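Local structure of probable starch synthase 4, chloroplastic/amyloplastic (Arabidopsis thaliana, 6GNE) at residues L372-D376 with E377-H381; C55-Y58 with D59-R62. The protein belongs to the starch synthase family of glycosyltransferases with the two-domain GT-B fold, and binds adenosine-5'-diphosphate and glycan. One frame throughout, in Å; residues are numbered along the deposited sequence.

Interaction 1. Residues L372-D376 with E377-H381; sequences LLKYD and EALSH. With ADP (adenosine-5'-diphosphate), chain F.
At the adenine end of the ADP pocket, Asp376 is the N-cap of helix 377-386, and its carboxylate meets Leu379 over the first turn. OD1 of Asp376 accepts from Leu379 N at 3.1 Å in a nearly straight bond (176°), met from above the carboxylate plane. CG of Asp376 stands anti to the backbone N (chi1 -172°), which brings OD1 back over the helix start. The backbone joins in: Ser380 N donates to Asp376 O at 3.2 Å, while Ser380 OG turns back to a lone pair of Glu377 O at 2.8 Å. Beside the carboxylate, CD1 of Leu379 lies 3.9 Å from CD1 of Leu372, the two side chains crossing at about a right angle; Leu344 and Leu296 also border Leu379. ADP takes the other side of the loop. ADP N6 donates to Lys374 O at 3.0 Å and ADP N1 accepts from Asp376 N at 3.1 Å, while the adenine lies over one face of the Tyr375 ring, C2 of ADP toward the rim. A backbone acceptor opposite N6 beside a backbone donor opposite N1 fits adenine and would probably suit guanine poorly.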
loop_
_atom_site.group_PDB
_atom_site.type_symbol
_atom_site.label_atom_id
_atom_site.label_comp_id
_atom_site.label_asym_id
_atom_site.label_seq_id
_atom_site.Cartn_x
_atom_site.Cartn_y
_atom_site.Cartn_z
ATOM N N LEU A 372 1.472 20.063 -6.787
ATOM C CA LEU A 372 0.057 19.737 -6.979
ATOM C C LEU A 372 -0.442 19.071 -5.686
ATOM O O LEU A 372 -0.294 17.873 -5.476
ATOM C CB LEU A 372 -0.082 18.838 -8.200
ATOM C CG LEU A 372 0.336 19.563 -9.489
ATOM C CD1 LEU A 372 0.726 18.554 -10.571
ATOM C CD2 LEU A 372 -0.740 20.530 -9.978
ATOM N N LEU A 373 -0.956 19.901 -4.787
ATOM C CA LEU A 373 -1.267 19.468 -3.433
ATOM C C LEU A 373 -2.642 18.837 -3.358
ATOM O O LEU A 373 -3.597 19.465 -2.929
ATOM C CB LEU A 373 -1.110 20.627 -2.452
ATOM C CG LEU A 373 0.307 21.241 -2.455
ATOM C CD1 LEU A 373 0.417 22.300 -1.348
ATOM C CD2 LEU A 373 1.413 20.201 -2.350
ATOM N N LYS A 374 -2.721 17.596 -3.823
ATOM C CA LYS A 374 -3.973 16.860 -3.939
ATOM C C LYS A 374 -3.720 15.381 -4.295
ATOM O O LYS A 374 -2.637 15.029 -4.721
ATOM C CB LYS A 374 -4.875 17.483 -5.024
ATOM C CG LYS A 374 -4.269 17.425 -6.429
ATOM C CD LYS A 374 -5.041 18.247 -7.441
ATOM C CE LYS A 374 -4.592 17.870 -8.837
ATOM N NZ LYS A 374 -5.322 18.662 -9.842
ATOM N N TYR A 375 -4.735 14.543 -4.086
ATOM C CA TYR A 375 -4.767 13.163 -4.567
ATOM C C TYR A 375 -5.302 13.223 -5.991
ATOM O O TYR A 375 -6.341 13.787 -6.185
ATOM C CB TYR A 375 -5.679 12.265 -3.686
ATOM C CG TYR A 375 -5.546 10.835 -4.096
ATOM C CD1 TYR A 375 -4.464 10.067 -3.640
ATOM C CD2 TYR A 375 -6.428 10.259 -5.041
ATOM C CE1 TYR A 375 -4.265 8.756 -4.066
ATOM C CE2 TYR A 375 -6.227 8.961 -5.487
ATOM C CZ TYR A 375 -5.142 8.211 -4.985
ATOM O OH TYR A 375 -4.933 6.910 -5.412
ATOM N N ASP A 376 -4.581 12.704 -6.981
ATOM C CA ASP A 376 -5.091 12.649 -8.360
ATOM C C ASP A 376 -4.493 11.460 -9.126
ATOM O O ASP A 376 -3.306 11.445 -9.469
ATOM C CB ASP A 376 -4.787 13.963 -9.086
ATOM C CG ASP A 376 -5.451 14.071 -10.455
ATOM O OD1 ASP A 376 -5.593 13.073 -11.178
ATOM O OD2 ASP A 376 -5.794 15.198 -10.848
ATOM N N GLU A 377 -5.354 10.491 -9.425
ATOM C CA GLU A 377 -4.961 9.250 -10.074
ATOM C C GLU A 377 -4.468 9.475 -11.487
ATOM O O GLU A 377 -3.366 9.097 -11.847
ATOM C CB GLU A 377 -6.126 8.240 -10.097
ATOM C CG GLU A 377 -5.625 6.807 -10.237
ATOM C CD GLU A 377 -6.660 5.783 -10.701
ATOM O OE1 GLU A 377 -6.206 4.643 -10.930
ATOM O OE2 GLU A 377 -7.881 6.079 -10.817
ATOM N N ALA A 378 -5.297 10.100 -12.296
ATOM C CA ALA A 378 -4.931 10.373 -13.682
ATOM C C ALA A 378 -3.527 11.009 -13.740
ATOM O O ALA A 378 -2.635 10.531 -14.438
ATOM C CB ALA A 378 -5.989 11.262 -14.340
ATOM N N LEU A 379 -3.331 12.068 -12.965
ATOM C CA LEU A 379 -2.074 12.824 -12.982
ATOM C C LEU A 379 -0.839 12.016 -12.589
ATOM O O LEU A 379 0.229 12.184 -13.212
ATOM C CB LEU A 379 -2.154 14.076 -12.086
ATOM C CG LEU A 379 -2.152 15.377 -12.876
ATOM C CD1 LEU A 379 -2.367 16.533 -11.905
ATOM C CD2 LEU A 379 -0.839 15.556 -13.663
ATOM N N SER A 380 -0.979 11.154 -11.579
ATOM C CA SER A 380 0.117 10.268 -11.188
ATOM C C SER A 380 0.641 9.446 -12.349
ATOM O O SER A 380 1.847 9.373 -12.560
ATOM C CB SER A 380 -0.241 9.373 -9.998
ATOM O OG SER A 380 -1.136 8.365 -10.335
ATOM N N HIS A 381 -0.256 8.858 -13.133
ATOM C CA HIS A 381 0.168 8.161 -14.347
ATOM C C HIS A 381 1.085 9.012 -15.219
ATOM O O HIS A 381 2.176 8.575 -15.542
ATOM C CB HIS A 381 -1.017 7.628 -15.140
ATOM C CG HIS A 381 -1.660 6.417 -14.534
ATOM N ND1 HIS A 381 -1.366 5.139 -14.940
ATOM C CD2 HIS A 381 -2.576 6.293 -13.542
ATOM C CE1 HIS A 381 -2.077 4.282 -14.234
ATOM N NE2 HIS A 381 -2.814 4.954 -13.374
HETATM P PB ADP F . 1.890 4.282 1.069
HETATM O O1B ADP F . 1.162 2.974 1.174
HETATM O O2B ADP F . 1.089 5.459 0.593
HETATM O O3B ADP F . 2.623 4.597 2.352
HETATM P PA ADP F . 3.033 3.008 -1.253
HETATM O O1A ADP F . 4.220 3.359 -2.103
HETATM O O2A ADP F . 3.015 1.592 -0.739
HETATM O O3A ADP F . 3.017 4.092 -0.063
HETATM O "O5'" ADP F . 1.656 3.246 -2.044
HETATM C "C5'" ADP F . 1.307 4.512 -2.605
HETATM C "C4'" ADP F . 0.263 4.437 -3.734
HETATM O "O4'" ADP F . -0.590 5.590 -3.684
HETATM C "C3'" ADP F . 0.872 4.488 -5.120
HETATM O "O3'" ADP F . -0.012 3.849 -6.026
HETATM C "C2'" ADP F . 0.909 5.960 -5.438
HETATM O "O2'" ADP F . 0.936 6.223 -6.830
HETATM C "C1'" ADP F . -0.386 6.413 -4.832
HETATM N N9 ADP F . -0.380 7.825 -4.391
HETATM C C8 ADP F . 0.174 8.326 -3.280
HETATM N N7 ADP F . -0.069 9.653 -3.187
HETATM C C5 ADP F . -0.795 10.019 -4.254
HETATM C C6 ADP F . -1.391 11.283 -4.788
HETATM N N6 ADP F . -1.227 12.452 -4.118
HETATM N N1 ADP F . -2.086 11.204 -5.958
HETATM C C2 ADP F . -2.216 10.026 -6.621
HETATM N N3 ADP F . -1.696 8.866 -6.191
HETATM C C4 ADP F . -0.991 8.804 -5.043
#

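Interaction 2. Residues C55-Y58 with D59-R62; sequences CMQY and DRVR
Gln57 and Asp59 bring their polar ends together at the start of a beta turn, Tyr58 to Val61, that leads the chain from the loop after strand 45-51 into strand 61-62. The turn is closed by Val61 N donating to Tyr58 O at 3.2 Å, and the backbone angles of Asp59 and Arg60 lie near those of type I. The amide of Gln57 and the carboxylate of Asp59 cross obliquely, their planes 26° apart. NE2 of Gln57 comes to 3.3 Å from OD1 of Asp59, but the angle is too poor for a hydrogen bond. Asp59 CG sits between its own backbone N and carbonyl carbon (chi1 56°), a rotation that turns the carboxylate back along the chain toward Gln57. Gln57 NE2 donates instead to a water at 2.8 Å. That water also donates to Gln57 O and accepts from Arg60 N, so three bonds grip it and tie the amide to the backbone on both sides of Tyr58.

Apolar groups meet elsewhere on the turn. Met56 bends at its last torsion, and its CE arrives 4.2 Å from CG2 of Val61, the two side chains at about a right angle; Val22 also touches Val61. CG of Met56 lies over one face of the Tyr58 ring, offset toward the rim.

Past the turn, the Arg62 side chain folds back. NH1 of Arg62 donates to Asp59 O at 3.2 Å from above the carbonyl plane, and Arg60 O lies over the centre of the guanidinium face. Backbone bonding to Thr88 sets Arg62 against strand 78-89. A second water spans the turn, donating to Tyr58 O at 2.6 Å and to Val61 O at 3.0 Å.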
loop_
_atom_site.group_PDB
_atom_site.type_symbol
_atom_site.label_atom_id
_atom_site.label_comp_id
_atom_site.label_asym_id
_atom_site.label_seq_id
_atom_site.Cartn_x
_atom_site.Cartn_y
_atom_site.Cartn_z
ATOM N N CYS A 55 -17.722 7.231 -0.260
ATOM C CA CYS A 55 -16.709 7.904 -1.046
ATOM C C CYS A 55 -15.986 6.956 -1.993
ATOM O O CYS A 55 -14.891 7.268 -2.457
ATOM C CB CYS A 55 -15.725 8.646 -0.113
ATOM S SG CYS A 55 -14.890 7.630 1.139
ATOM N N MET A 56 -16.574 5.797 -2.284
ATOM C CA MET A 56 -15.943 4.842 -3.200
ATOM C C MET A 56 -15.975 5.336 -4.639
ATOM O O MET A 56 -16.770 6.196 -4.992
ATOM C CB MET A 56 -16.578 3.451 -3.070
ATOM C CG MET A 56 -17.992 3.281 -3.693
ATOM S SD MET A 56 -18.748 1.665 -3.359
ATOM C CE MET A 56 -18.823 0.844 -4.950
ATOM N N GLN A 57 -15.064 4.812 -5.440
ATOM C CA GLN A 57 -14.908 5.210 -6.821
ATOM C C GLN A 57 -15.693 4.228 -7.713
ATOM O O GLN A 57 -15.280 3.093 -7.917
ATOM C CB GLN A 57 -13.427 5.237 -7.178
ATOM C CG GLN A 57 -13.093 6.032 -8.452
ATOM C CD GLN A 57 -11.830 5.529 -9.164
ATOM O OE1 GLN A 57 -10.755 6.112 -8.991
ATOM N NE2 GLN A 57 -11.946 4.439 -9.944
ATOM N N TYR A 58 -16.797 4.705 -8.284
ATOM C CA TYR A 58 -17.768 3.873 -8.965
ATOM C C TYR A 58 -17.359 3.317 -10.318
ATOM O O TYR A 58 -17.919 2.305 -10.746
ATOM C CB TYR A 58 -19.137 4.581 -9.045
ATOM C CG TYR A 58 -19.873 4.432 -7.746
ATOM C CD1 TYR A 58 -20.478 3.214 -7.413
ATOM C CD2 TYR A 58 -19.888 5.461 -6.791
ATOM C CE1 TYR A 58 -21.102 3.036 -6.182
ATOM C CE2 TYR A 58 -20.547 5.304 -5.568
ATOM C CZ TYR A 58 -21.137 4.072 -5.255
ATOM O OH TYR A 58 -21.799 3.841 -4.061
ATOM N N ASP A 59 -16.333 3.870 -10.951
ATOM C CA ASP A 59 -16.295 3.744 -12.405
ATOM C C ASP A 59 -15.627 2.517 -12.974
ATOM O O ASP A 59 -15.730 2.290 -14.181
ATOM C CB ASP A 59 -15.855 5.050 -13.097
ATOM C CG ASP A 59 -14.566 5.543 -12.634
ATOM O OD1 ASP A 59 -13.629 4.747 -12.809
ATOM O OD2 ASP A 59 -14.487 6.733 -12.158
ATOM N N ARG A 60 -15.006 1.691 -12.134
ATOM C CA ARG A 60 -14.492 0.406 -12.594
ATOM C C ARG A 60 -15.283 -0.751 -12.007
ATOM O O ARG A 60 -14.897 -1.907 -12.186
ATOM C CB ARG A 60 -13.001 0.296 -12.270
ATOM C CG ARG A 60 -12.204 1.544 -12.679
ATOM C CD ARG A 60 -12.131 1.726 -14.193
ATOM N NE ARG A 60 -11.097 0.860 -14.807
ATOM C CZ ARG A 60 -10.974 0.593 -16.112
ATOM N NH1 ARG A 60 -11.787 1.139 -17.023
ATOM N NH2 ARG A 60 -10.010 -0.229 -16.516
ATOM N N VAL A 61 -16.417 -0.429 -11.386
ATOM C CA VAL A 61 -17.273 -1.416 -10.770
ATOM C C VAL A 61 -18.259 -1.841 -11.820
ATOM O O VAL A 61 -19.031 -1.039 -12.254
ATOM C CB VAL A 61 -17.999 -0.832 -9.547
ATOM C CG1 VAL A 61 -18.853 -1.895 -8.866
ATOM C CG2 VAL A 61 -17.006 -0.288 -8.532
ATOM N N ARG A 62 -18.233 -3.113 -12.201
ATOM C CA ARG A 62 -19.218 -3.709 -13.102
ATOM C C ARG A 62 -20.308 -4.419 -12.311
ATOM O O ARG A 62 -20.057 -4.914 -11.201
ATOM C CB ARG A 62 -18.550 -4.749 -14.007
ATOM C CG ARG A 62 -17.273 -4.315 -14.691
ATOM C CD ARG A 62 -17.507 -3.269 -15.759
ATOM N NE ARG A 62 -16.214 -2.735 -16.157
ATOM C CZ ARG A 62 -15.797 -1.462 -16.056
ATOM N NH1 ARG A 62 -16.569 -0.479 -15.594
ATOM N NH2 ARG A 62 -14.567 -1.177 -16.453
HETATM O O HOH W 1 -13.593 2.156 -9.820
HETATM O O HOH W 2 -19.752 1.815 -12.589
#

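Interactions 1 and 2 illustrate how two short local motifs differ in chemistry within one fold. Both are surface contacts with a single buried residue among those that touch, yet one lies in the glycosyltransferase group 1 part and the other in the starch synthase catalytic domain, with centres about 18 Å apart. The 372-381 contact joins the end of an edge strand of the parallel sheet to a helix, a cap whose neighbouring backbone bonds adenine. The 55-62 contact is a turn leading toward an antiparallel strand pairing, bridged by two waters. Between them, OE2 of Glu377 comes to 3.4 Å from OE1 of Gln57, a packing approach rather than a bond.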